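Local coordinates for protein TRAP dicarboxylate transporter-DctP subunit (Desulfovibrio desulfuricans subsp. desulfuricans, PDB 4NHB) that binds sn-glycerol-3-phosphate in its pocket and probably delivers it, as a periplasmic solute-binding protein, to a TRAP transporter, at residues 168-172 and 205-210; 197-202 and 219-225; 40-44 and 145-149; 33-37 and 75-79. The contacts are given in a common frame with arbitrary orientation. Residues are numbered along the deposited sequence.

Interaction 1: residues 168-172 and 205-210. With G3P (sn-glycerol-3-phosphate), chain P.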
loop_
_atom_site.group_PDB
_atom_site.type_symbol
_atom_site.label_atom_id
_atom_site.label_comp_id
_atom_site.label_asym_id
_atom_site.label_seq_id
_atom_site.Cartn_x
_atom_site.Cartn_y
_atom_site.Cartn_z
ATOM N N MET A 168 15.744 -8.658 17.814
ATOM C CA MET A 168 15.070 -7.396 17.506
ATOM C C MET A 168 13.611 -7.639 17.270
ATOM O O MET A 168 13.277 -8.365 16.379
ATOM C CB MET A 168 15.627 -6.775 16.239
ATOM C CG MET A 168 16.907 -6.023 16.438
ATOM S SD MET A 168 17.186 -4.991 15.001
ATOM C CE MET A 168 16.440 -3.460 15.527
ATOM N N ARG A 169 12.755 -7.035 18.075
ATOM C CA ARG A 169 11.333 -7.207 17.914
ATOM C C ARG A 169 10.865 -6.203 16.868
ATOM O O ARG A 169 10.666 -5.040 17.182
ATOM C CB ARG A 169 10.608 -6.942 19.229
ATOM C CG ARG A 169 10.918 -7.956 20.336
ATOM C CD ARG A 169 10.353 -7.498 21.678
ATOM N NE ARG A 169 9.969 -8.645 22.504
ATOM C CZ ARG A 169 10.820 -9.389 23.215
ATOM N NH1 ARG A 169 10.362 -10.407 23.939
ATOM N NH2 ARG A 169 12.127 -9.116 23.215
ATOM N N MET A 170 10.693 -6.631 15.624
ATOM C CA MET A 170 10.254 -5.655 14.601
ATOM C C MET A 170 8.760 -5.774 14.290
ATOM O O MET A 170 8.239 -6.857 14.052
ATOM C CB MET A 170 11.054 -5.800 13.312
ATOM C CG MET A 170 12.530 -5.726 13.462
ATOM S SD MET A 170 13.135 -4.110 13.849
ATOM C CE MET A 170 13.303 -3.404 12.233
ATOM N N ARG A 171 8.082 -4.644 14.245
ATOM C CA ARG A 171 6.705 -4.640 13.773
ATOM C C ARG A 171 6.636 -5.142 12.339
ATOM O O ARG A 171 7.500 -4.841 11.542
ATOM C CB ARG A 171 6.124 -3.242 13.840
ATOM C CG ARG A 171 4.625 -3.206 13.507
ATOM C CD ARG A 171 4.382 -2.648 12.075
ATOM N NE ARG A 171 3.024 -2.894 11.600
ATOM C CZ ARG A 171 2.505 -2.343 10.508
ATOM N NH1 ARG A 171 3.226 -1.519 9.763
ATOM N NH2 ARG A 171 1.280 -2.642 10.149
ATOM N N VAL A 172 5.597 -5.902 12.036
ATOM C CA VAL A 172 5.275 -6.250 10.666
ATOM C C VAL A 172 3.778 -6.145 10.531
ATOM O O VAL A 172 3.071 -6.309 11.506
ATOM C CB VAL A 172 5.712 -7.684 10.287
ATOM C CG1 VAL A 172 7.214 -7.813 10.428
ATOM C CG2 VAL A 172 5.016 -8.697 11.149
ATOM N N VAL A 205 8.482 -1.714 23.748
ATOM C CA VAL A 205 9.022 -3.084 23.698
ATOM C C VAL A 205 9.582 -3.403 22.296
ATOM O O VAL A 205 10.709 -3.919 22.211
ATOM C CB VAL A 205 8.019 -4.215 24.190
ATOM C CG1 VAL A 205 7.695 -4.112 25.770
ATOM C CG2 VAL A 205 6.749 -4.253 23.320
ATOM N N ILE A 206 8.836 -3.088 21.217
ATOM C CA ILE A 206 9.361 -3.281 19.836
ATOM C C ILE A 206 10.519 -2.335 19.541
ATOM O O ILE A 206 10.522 -1.190 20.006
ATOM C CB ILE A 206 8.309 -3.083 18.698
ATOM C CG1 ILE A 206 7.936 -1.620 18.519
ATOM C CG2 ILE A 206 7.062 -3.921 18.950
ATOM C CD1 ILE A 206 7.168 -1.345 17.258
ATOM N N ASP A 207 11.477 -2.803 18.745
ATOM C CA ASP A 207 12.693 -2.026 18.465
ATOM C C ASP A 207 12.634 -1.295 17.133
ATOM O O ASP A 207 13.451 -0.408 16.886
ATOM C CB ASP A 207 13.894 -2.953 18.476
ATOM C CG ASP A 207 13.980 -3.728 19.762
ATOM O OD1 ASP A 207 13.919 -3.062 20.816
ATOM O OD2 ASP A 207 14.047 -4.978 19.712
ATOM N N GLY A 208 11.671 -1.668 16.291
ATOM C CA GLY A 208 11.505 -1.007 14.996
ATOM C C GLY A 208 10.518 -1.711 14.074
ATOM O O GLY A 208 9.604 -2.409 14.525
ATOM N N GLY A 209 10.724 -1.528 12.776
ATOM C CA GLY A 209 9.872 -2.066 11.724
ATOM C C GLY A 209 10.367 -1.582 10.375
ATOM O O GLY A 209 11.479 -1.130 10.283
ATOM N N ASP A 210 9.560 -1.683 9.309
ATOM C CA ASP A 210 9.918 -1.016 8.063
ATOM C C ASP A 210 8.613 -0.459 7.476
ATOM O O ASP A 210 7.578 -1.132 7.507
ATOM C CB ASP A 210 10.562 -1.970 7.058
ATOM C CG ASP A 210 9.674 -3.134 6.709
ATOM O OD1 ASP A 210 9.592 -4.077 7.535
ATOM O OD2 ASP A 210 9.059 -3.160 5.622
HETATM O O1 G3P P . -0.408 -2.739 1.335
HETATM C C1 G3P P . -0.144 -3.302 2.586
HETATM C C2 G3P P . 0.430 -2.238 3.530
HETATM O O2 G3P P . -0.489 -1.186 3.650
HETATM C C3 G3P P . 0.692 -2.866 4.908
HETATM O O1P G3P P . 1.705 -2.155 5.545
HETATM O O4P G3P P . 0.553 -0.029 5.830
HETATM O O2P G3P P . 0.376 -1.783 7.665
HETATM O O3P G3P P . 2.512 -0.537 7.341
HETATM P P G3P P . 1.250 -1.065 6.666
HETATM O O HOH W 1 6.967 -3.025 9.540
HETATM O O HOH W 2 6.029 -0.547 9.970
HETATM O O HOH W 3 10.001 -5.371 9.898
#
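Arg171 holds the phosphate of the ligand with two hydrogen bonds, NH1 to G3P O3P at 2.7 Å and NH2 to G3P O2P at 2.8 Å. Arg171 probably corresponds to the arginine that binds the substrate carboxylate in other TRAP solute-binding proteins. It sits on strand 169-172 of the periplasmic binding protein fold. That strand runs roughly parallel to strand 208-210, at 38°, and the two share a single beta bridge, Met170 with Gly208. Arg171 N donates to Gly208 O at 2.7 Å, and Asp207 N donates to Arg169 O at 2.8 Å. The Asp207 side chain adds a third link: its OD2 accepts from Arg169 N at 2.9 Å. Past the bridge the strands splay, and water fills the gap. Water 1 donates to Arg171 O and accepts from Asp210 N, while water 2 joins Arg171 NH1 to Asp210 O. Asp210 OD2 forms a salt bridge with Arg151, another ligand-binding residue. Packing is closest at the glycines, where Met170 covers Gly208 and Gly209. A CB on Gly208 would lie tight against the Met170 sulfur. Ile206 CD1 lies 4.0 Å from Arg171 CB, and Met170 CE reaches Gly209 N at 3.2 Å.

Interaction 2: residues 197-202 and 219-225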
loop_
_atom_site.group_PDB
_atom_site.type_symbol
_atom_site.label_atom_id
_atom_site.label_comp_id
_atom_site.label_asym_id
_atom_site.label_seq_id
_atom_site.Cartn_x
_atom_site.Cartn_y
_atom_site.Cartn_z
ATOM N N VAL A 197 0.427 1.031 15.560
ATOM C CA VAL A 197 1.865 1.263 15.473
ATOM C C VAL A 197 2.302 2.392 16.401
ATOM O O VAL A 197 3.332 2.274 17.081
ATOM C CB VAL A 197 2.328 1.545 14.040
ATOM C CG1 VAL A 197 3.750 2.150 14.018
ATOM C CG2 VAL A 197 2.322 0.239 13.206
ATOM N N PRO A 198 1.527 3.490 16.428
ATOM C CA PRO A 198 1.943 4.603 17.302
ATOM C C PRO A 198 2.016 4.180 18.797
ATOM O O PRO A 198 3.031 4.399 19.486
ATOM C CB PRO A 198 0.872 5.657 17.043
ATOM C CG PRO A 198 0.315 5.301 15.650
ATOM C CD PRO A 198 0.315 3.818 15.645
ATOM N N GLY A 199 0.976 3.537 19.300
ATOM C CA GLY A 199 1.036 3.020 20.664
ATOM C C GLY A 199 2.192 2.031 20.866
ATOM O O GLY A 199 2.846 2.018 21.921
ATOM N N ALA A 200 2.468 1.195 19.860
ATOM C CA ALA A 200 3.474 0.154 20.026
ATOM C C ALA A 200 4.845 0.803 20.185
ATOM O O ALA A 200 5.657 0.418 21.049
ATOM C CB ALA A 200 3.455 -0.778 18.851
ATOM N N LEU A 201 5.100 1.796 19.340
ATOM C CA LEU A 201 6.289 2.628 19.483
ATOM C C LEU A 201 6.355 3.271 20.857
ATOM O O LEU A 201 7.367 3.130 21.570
ATOM C CB LEU A 201 6.304 3.719 18.411
ATOM C CG LEU A 201 6.716 3.182 17.035
ATOM C CD1 LEU A 201 6.548 4.289 16.004
ATOM C CD2 LEU A 201 8.171 2.639 17.049
ATOM N N ASP A 202 5.286 3.968 21.237
ATOM C CA ASP A 202 5.225 4.653 22.549
ATOM C C ASP A 202 5.406 3.700 23.727
ATOM O O ASP A 202 5.950 4.109 24.759
ATOM C CB ASP A 202 3.884 5.362 22.779
ATOM C CG ASP A 202 3.735 6.636 21.971
ATOM O OD1 ASP A 202 4.742 7.174 21.461
ATOM O OD2 ASP A 202 2.585 7.102 21.867
ATOM N N LEU A 219 4.151 9.611 11.190
ATOM C CA LEU A 219 4.004 9.205 12.587
ATOM C C LEU A 219 5.163 9.663 13.467
ATOM O O LEU A 219 5.224 9.346 14.660
ATOM C CB LEU A 219 3.831 7.687 12.688
ATOM C CG LEU A 219 2.405 7.120 12.472
ATOM C CD1 LEU A 219 1.832 7.494 11.084
ATOM C CD2 LEU A 219 2.439 5.608 12.647
ATOM N N LYS A 220 6.064 10.424 12.867
ATOM C CA LYS A 220 7.257 10.920 13.539
ATOM C C LYS A 220 7.994 9.783 14.253
ATOM O O LYS A 220 8.405 9.899 15.406
ATOM C CB LYS A 220 6.897 12.052 14.501
ATOM C CG LYS A 220 6.254 13.257 13.799
ATOM C CD LYS A 220 5.993 14.405 14.759
ATOM C CE LYS A 220 5.222 15.531 14.082
ATOM N NZ LYS A 220 3.870 15.106 13.602
ATOM N N MET A 221 8.174 8.691 13.533
ATOM C CA MET A 221 8.795 7.491 14.078
ATOM C C MET A 221 10.242 7.753 14.491
ATOM O O MET A 221 10.749 7.136 15.442
ATOM C CB MET A 221 8.744 6.375 13.053
ATOM C CG MET A 221 7.299 5.912 12.642
ATOM S SD MET A 221 7.436 4.331 11.765
ATOM C CE MET A 221 5.773 4.041 11.069
ATOM N N TYR A 222 10.887 8.681 13.786
ATOM C CA TYR A 222 12.329 8.953 13.964
ATOM C C TYR A 222 12.641 9.585 15.323
ATOM O O TYR A 222 13.774 9.541 15.762
ATOM C CB TYR A 222 12.871 9.829 12.823
ATOM C CG TYR A 222 12.079 11.089 12.604
ATOM C CD1 TYR A 222 12.324 12.217 13.378
ATOM C CD2 TYR A 222 11.086 11.159 11.627
ATOM C CE1 TYR A 222 11.613 13.363 13.205
ATOM C CE2 TYR A 222 10.367 12.312 11.446
ATOM C CZ TYR A 222 10.637 13.420 12.247
ATOM O OH TYR A 222 9.936 14.597 12.100
ATOM N N GLU A 223 11.618 10.102 16.000
ATOM C CA GLU A 223 11.731 10.582 17.376
ATOM C C GLU A 223 11.955 9.463 18.404
ATOM O O GLU A 223 12.394 9.721 19.518
ATOM C CB GLU A 223 10.459 11.343 17.772
ATOM C CG GLU A 223 10.393 12.764 17.209
ATOM C CD GLU A 223 9.110 13.486 17.558
ATOM O OE1 GLU A 223 8.199 12.881 18.176
ATOM O OE2 GLU A 223 9.006 14.676 17.191
ATOM N N ILE A 224 11.597 8.238 18.039
ATOM C CA ILE A 224 11.687 7.085 18.936
ATOM C C ILE A 224 12.669 6.058 18.377
ATOM O O ILE A 224 13.456 5.462 19.107
ATOM C CB ILE A 224 10.272 6.464 19.146
ATOM C CG1 ILE A 224 9.399 7.459 19.901
ATOM C CG2 ILE A 224 10.335 5.169 19.907
ATOM C CD1 ILE A 224 7.930 7.137 19.866
ATOM N N THR A 225 12.613 5.857 17.066
ATOM C CA THR A 225 13.485 4.930 16.360
ATOM C C THR A 225 14.237 5.730 15.312
ATOM O O THR A 225 13.809 5.822 14.167
ATOM C CB THR A 225 12.672 3.847 15.638
ATOM O OG1 THR A 225 11.632 4.459 14.836
ATOM C CG2 THR A 225 12.026 2.925 16.644
#
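Leu219 turns its side chain toward helix 197-202. Its CD2 meets Pro198 CG at 3.7 Å and Val197 CG1 at 3.9 Å. Lys220 takes a positive phi and closes a Schellman motif at the end of helix 213-218, which lets the chain turn back. Met221 then packs along the helix: its CG lies 3.8 Å from Leu201 CD1, and its CE lies 4.0 Å from Val197 CG1. The contact is thus apolar, with no hydrogen bond between the segments. It joins two neighbouring parts of one lobe of the periplasmic binding protein fold, a short helix and the connection leading to strand 227-229. Residues 221-223 form a 3-10 turn, and Ile224 follows it. Ile224 CD1 lies 4.1 Å from Leu201 CB and 3.6 Å from Asp202 OD1. Backbone bonds from Ile224 N and Thr225 N to Met221 O close the turn, and Thr225 OG1 also donates to this oxygen at 2.9 Å. The methyl group, Thr225 CG2, touches Leu201 CD2 at 3.9 Å.

Interaction 3: residues 40-44 and 145-149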
loop_
_atom_site.group_PDB
_atom_site.type_symbol
_atom_site.label_atom_id
_atom_site.label_comp_id
_atom_site.label_asym_id
_atom_site.label_seq_id
_atom_site.Cartn_x
_atom_site.Cartn_y
_atom_site.Cartn_z
ATOM N N GLY A 40 -2.290 13.904 4.917
ATOM C CA GLY A 40 -0.994 14.223 4.347
ATOM C C GLY A 40 -0.219 13.002 3.896
ATOM O O GLY A 40 0.908 13.122 3.479
ATOM N N GLU A 41 -0.816 11.823 4.011
ATOM C CA GLU A 41 -0.155 10.583 3.579
ATOM C C GLU A 41 -0.735 10.240 2.202
ATOM O O GLU A 41 -1.911 10.514 1.933
ATOM C CB GLU A 41 -0.400 9.487 4.619
ATOM C CG GLU A 41 0.640 8.349 4.665
ATOM C CD GLU A 41 0.241 7.141 3.828
ATOM O OE1 GLU A 41 0.861 6.055 3.983
ATOM O OE2 GLU A 41 -0.635 7.299 2.949
ATOM N N PRO A 42 0.091 9.665 1.302
ATOM C CA PRO A 42 -0.404 9.521 -0.075
ATOM C C PRO A 42 -1.742 8.825 -0.253
ATOM O O PRO A 42 -2.465 9.298 -1.128
ATOM C CB PRO A 42 0.713 8.773 -0.799
ATOM C CG PRO A 42 1.983 9.124 0.001
ATOM C CD PRO A 42 1.516 9.311 1.440
ATOM N N GLU A 43 -2.095 7.807 0.543
ATOM C CA GLU A 43 -3.405 7.153 0.401
ATOM C C GLU A 43 -4.525 8.179 0.589
ATOM O O GLU A 43 -5.423 8.340 -0.262
ATOM C CB GLU A 43 -3.544 5.996 1.378
ATOM C CG GLU A 43 -4.831 5.199 1.177
ATOM C CD GLU A 43 -5.111 4.229 2.302
ATOM O OE1 GLU A 43 -5.711 4.596 3.351
ATOM O OE2 GLU A 43 -4.805 3.059 2.103
ATOM N N THR A 44 -4.419 8.933 1.666
ATOM C CA THR A 44 -5.429 9.891 2.047
ATOM C C THR A 44 -5.540 11.064 1.074
ATOM O O THR A 44 -6.638 11.496 0.754
ATOM C CB THR A 44 -5.128 10.402 3.433
ATOM O OG1 THR A 44 -4.962 9.276 4.302
ATOM C CG2 THR A 44 -6.258 11.266 3.938
ATOM N N ALA A 145 -4.285 1.787 -9.054
ATOM C CA ALA A 145 -3.131 1.374 -8.246
ATOM C C ALA A 145 -2.180 2.574 -8.125
ATOM O O ALA A 145 -1.982 3.307 -9.080
ATOM C CB ALA A 145 -2.450 0.219 -8.877
ATOM N N PHE A 146 -1.616 2.804 -6.944
ATOM C CA PHE A 146 -0.781 3.953 -6.768
ATOM C C PHE A 146 0.153 3.655 -5.613
ATOM O O PHE A 146 -0.140 2.805 -4.756
ATOM C CB PHE A 146 -1.624 5.218 -6.542
ATOM C CG PHE A 146 -2.576 5.136 -5.362
ATOM C CD1 PHE A 146 -2.146 5.397 -4.074
ATOM C CD2 PHE A 146 -3.910 4.774 -5.544
ATOM C CE1 PHE A 146 -3.036 5.312 -2.997
ATOM C CE2 PHE A 146 -4.791 4.693 -4.477
ATOM C CZ PHE A 146 -4.354 4.961 -3.204
ATOM N N PRO A 147 1.294 4.333 -5.576
ATOM C CA PRO A 147 2.245 3.921 -4.542
ATOM C C PRO A 147 2.082 4.714 -3.226
ATOM O O PRO A 147 1.641 5.869 -3.229
ATOM C CB PRO A 147 3.587 4.299 -5.156
ATOM C CG PRO A 147 3.257 5.539 -6.005
ATOM C CD PRO A 147 1.867 5.287 -6.538
ATOM N N LEU A 148 2.512 4.105 -2.132
ATOM C CA LEU A 148 2.754 4.806 -0.874
ATOM C C LEU A 148 4.265 4.974 -0.662
ATOM O O LEU A 148 4.696 5.830 0.116
ATOM C CB LEU A 148 2.083 4.084 0.318
ATOM C CG LEU A 148 0.594 4.395 0.630
ATOM C CD1 LEU A 148 -0.313 4.252 -0.545
ATOM C CD2 LEU A 148 0.061 3.603 1.823
ATOM N N GLY A 149 5.043 4.177 -1.377
ATOM C CA GLY A 149 6.478 4.308 -1.367
ATOM C C GLY A 149 7.205 3.046 -0.970
ATOM O O GLY A 149 6.637 2.159 -0.346
#
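Glu41 is the N-cap of helix 42-57, and its OE2 accepts from Glu43 N at 2.9 Å. The other carboxylate oxygen, Glu41 OE1, lies 3.4 Å from Leu148 CD2. Pro42 is the first residue of the helix and points toward strand 146-149. Its CB sits 3.9 Å from Pro147 O, and its CG sits 4.3 Å from Leu148 O. The ring of Phe146 comes next to the same turn, with CE1 at 3.9 Å from Glu43 CA. Glu43 also meets Leu148, CB to CD1 at 4.1 Å. Its carboxylate is used beyond this contact: OE2 is hydrogen-bonded to His238 ND1 and OE1 to Met36 N. The arrangement sets the start of a helix against a strand of the large mixed sheet, in the periplasmic binding protein fold. Helix 252-286 also packs on Pro42, Phe146 and Pro147. All the touching residues are buried, and no hydrogen bond crosses between the two segments. The chemistry is therefore divided: van der Waals contact joins helix start to strand, while the carboxylates cap the helix and hold His238. Glu43 binds ND1 of His238, whose NE2 is hydrogen-bonded to the ligand, so the helix start is tied to the ligand site through a second-shell carboxylate.

Interaction 4: residues 33-37 and 75-79. With G3P (sn-glycerol-3-phosphate), chain P.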
loop_
_atom_site.group_PDB
_atom_site.type_symbol
_atom_site.label_atom_id
_atom_site.label_comp_id
_atom_site.label_asym_id
_atom_site.label_seq_id
_atom_site.Cartn_x
_atom_site.Cartn_y
_atom_site.Cartn_z
ATOM N N MET A 33 -16.149 6.589 1.868
ATOM C CA MET A 33 -14.904 5.909 1.645
ATOM C C MET A 33 -14.084 5.881 2.915
ATOM O O MET A 33 -13.806 6.928 3.510
ATOM C CB MET A 33 -14.083 6.668 0.610
ATOM C CG MET A 33 -12.914 5.902 0.071
ATOM S SD MET A 33 -11.902 6.930 -0.990
ATOM C CE MET A 33 -13.032 7.486 -2.248
ATOM N N ALA A 34 -13.646 4.701 3.296
ATOM C CA ALA A 34 -12.789 4.566 4.462
ATOM C C ALA A 34 -11.372 4.266 4.045
ATOM O O ALA A 34 -11.129 3.656 3.007
ATOM C CB ALA A 34 -13.286 3.457 5.346
ATOM N N GLY A 35 -10.440 4.684 4.887
ATOM C CA GLY A 35 -9.041 4.343 4.725
ATOM C C GLY A 35 -8.334 4.181 6.041
ATOM O O GLY A 35 -8.970 4.218 7.099
ATOM N N MET A 36 -7.012 4.030 5.965
ATOM C CA MET A 36 -6.233 3.512 7.083
ATOM C C MET A 36 -5.080 4.422 7.406
ATOM O O MET A 36 -4.308 4.120 8.325
ATOM C CB MET A 36 -5.697 2.092 6.776
ATOM C CG MET A 36 -4.729 2.050 5.614
ATOM S SD MET A 36 -4.019 0.370 5.346
ATOM C CE MET A 36 -2.907 0.262 6.752
ATOM N N LYS A 37 -4.974 5.545 6.679
ATOM C CA LYS A 37 -3.806 6.419 6.811
ATOM C C LYS A 37 -4.165 7.832 7.291
ATOM O O LYS A 37 -5.297 8.301 7.140
ATOM C CB LYS A 37 -2.971 6.484 5.511
ATOM C CG LYS A 37 -2.413 5.163 5.002
ATOM C CD LYS A 37 -1.448 4.494 6.020
ATOM C CE LYS A 37 -0.950 3.140 5.503
ATOM N NZ LYS A 37 0.174 2.586 6.334
ATOM N N GLU A 75 -8.530 -2.191 8.690
ATOM C CA GLU A 75 -8.748 -2.703 7.325
ATOM C C GLU A 75 -9.754 -3.855 7.285
ATOM O O GLU A 75 -10.655 -3.867 6.465
ATOM C CB GLU A 75 -7.440 -3.175 6.707
ATOM C CG GLU A 75 -6.342 -2.090 6.613
ATOM C CD GLU A 75 -5.336 -2.188 7.743
ATOM O OE1 GLU A 75 -5.722 -1.964 8.892
ATOM O OE2 GLU A 75 -4.153 -2.495 7.497
ATOM N N ASP A 76 -9.595 -4.833 8.169
ATOM C CA ASP A 76 -10.492 -5.978 8.097
ATOM C C ASP A 76 -11.934 -5.507 8.180
ATOM O O ASP A 76 -12.763 -5.901 7.359
ATOM C CB ASP A 76 -10.193 -6.994 9.191
ATOM C CG ASP A 76 -9.012 -7.839 8.864
ATOM O OD1 ASP A 76 -8.393 -7.610 7.796
ATOM O OD2 ASP A 76 -8.699 -8.725 9.685
ATOM N N ALA A 77 -12.237 -4.633 9.141
ATOM C CA ALA A 77 -13.613 -4.156 9.274
ATOM C C ALA A 77 -14.103 -3.334 8.103
ATOM O O ALA A 77 -15.211 -3.541 7.639
ATOM C CB ALA A 77 -13.791 -3.359 10.538
ATOM N N TYR A 78 -13.304 -2.387 7.621
ATOM C CA TYR A 78 -13.857 -1.517 6.595
ATOM C C TYR A 78 -13.875 -2.250 5.245
ATOM O O TYR A 78 -14.725 -1.941 4.434
ATOM C CB TYR A 78 -13.211 -0.108 6.549
ATOM C CG TYR A 78 -11.773 0.018 6.042
ATOM C CD1 TYR A 78 -11.431 -0.310 4.736
ATOM C CD2 TYR A 78 -10.785 0.498 6.872
ATOM C CE1 TYR A 78 -10.138 -0.175 4.281
ATOM C CE2 TYR A 78 -9.480 0.679 6.430
ATOM C CZ TYR A 78 -9.155 0.364 5.135
ATOM O OH TYR A 78 -7.839 0.560 4.710
ATOM N N ILE A 79 -12.976 -3.225 5.027
ATOM C CA ILE A 79 -13.045 -4.045 3.794
ATOM C C ILE A 79 -14.401 -4.779 3.797
ATOM O O ILE A 79 -15.199 -4.693 2.857
ATOM C CB ILE A 79 -11.852 -5.031 3.681
ATOM C CG1 ILE A 79 -10.588 -4.256 3.282
ATOM C CG2 ILE A 79 -12.144 -6.107 2.645
ATOM C CD1 ILE A 79 -9.223 -4.935 3.615
HETATM O O1 G3P P . -0.408 -2.739 1.335
HETATM C C1 G3P P . -0.144 -3.302 2.586
HETATM C C2 G3P P . 0.430 -2.238 3.530
HETATM O O2 G3P P . -0.489 -1.186 3.650
HETATM C C3 G3P P . 0.692 -2.866 4.908
HETATM O O1P G3P P . 1.705 -2.155 5.545
HETATM O O4P G3P P . 0.553 -0.029 5.830
HETATM O O2P G3P P . 0.376 -1.783 7.665
HETATM O O3P G3P P . 2.512 -0.537 7.341
HETATM P P G3P P . 1.250 -1.065 6.666
#
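The ring of Tyr78 lies flat against the backbone at the end of a strand, with Ala34 O and Gly35 N over one of its faces. This is a strand-to-helix contact of the periplasmic binding protein fold: strand 30-34 runs out toward the ligand pocket, and helix 75-84 packs beside it. Gly35 O comes 3.6 Å from Tyr78 CE2. Met36 CB approaches the edge of the ring, 3.3 Å from Tyr78 OH. At the other end, Ala34 CB meets Tyr78 CB at 3.8 Å. The two segments share no hydrogen bond, and all five touching residues are buried. The side chain of Met36 points toward the helix, and its CE lies 3.1 Å from Glu75 OE2. That oxygen accepts a hydrogen bond from Gln95, which is itself a ligand-binding residue. Met36 also lines the pocket, with CE at 3.6 Å from G3P O4P. Lys37 does not touch the helix. Its amino group serves the ligand and forms a salt bridge with Asp215, and Phe194 adds a cation-pi contact. The loop that follows the strand brings two consecutive residues to the phosphate, and Lys37 NZ donates to G3P O4P at 2.7 Å.

From the N terminus, interaction 4 opens first, at 33-37. Interaction 3 opens at 40-44, before 75-79 closes interaction 4, so the two cross. Interaction 3 closes about a hundred residues later, at 145-149. The two touch through Glu43 and Met36. Interaction 1 then opens at 168-172 and interaction 2 at 197-202. They close in the same order, at 205-210 and 219-225, so they cross as well. They pack together through Ile206 and Leu201. Strands 146-155 and 208-212 are neighbours in the mixed sheet, which links interactions 3 and 1. Interactions 1 and 4 meet at the ligand, each holding its phosphate.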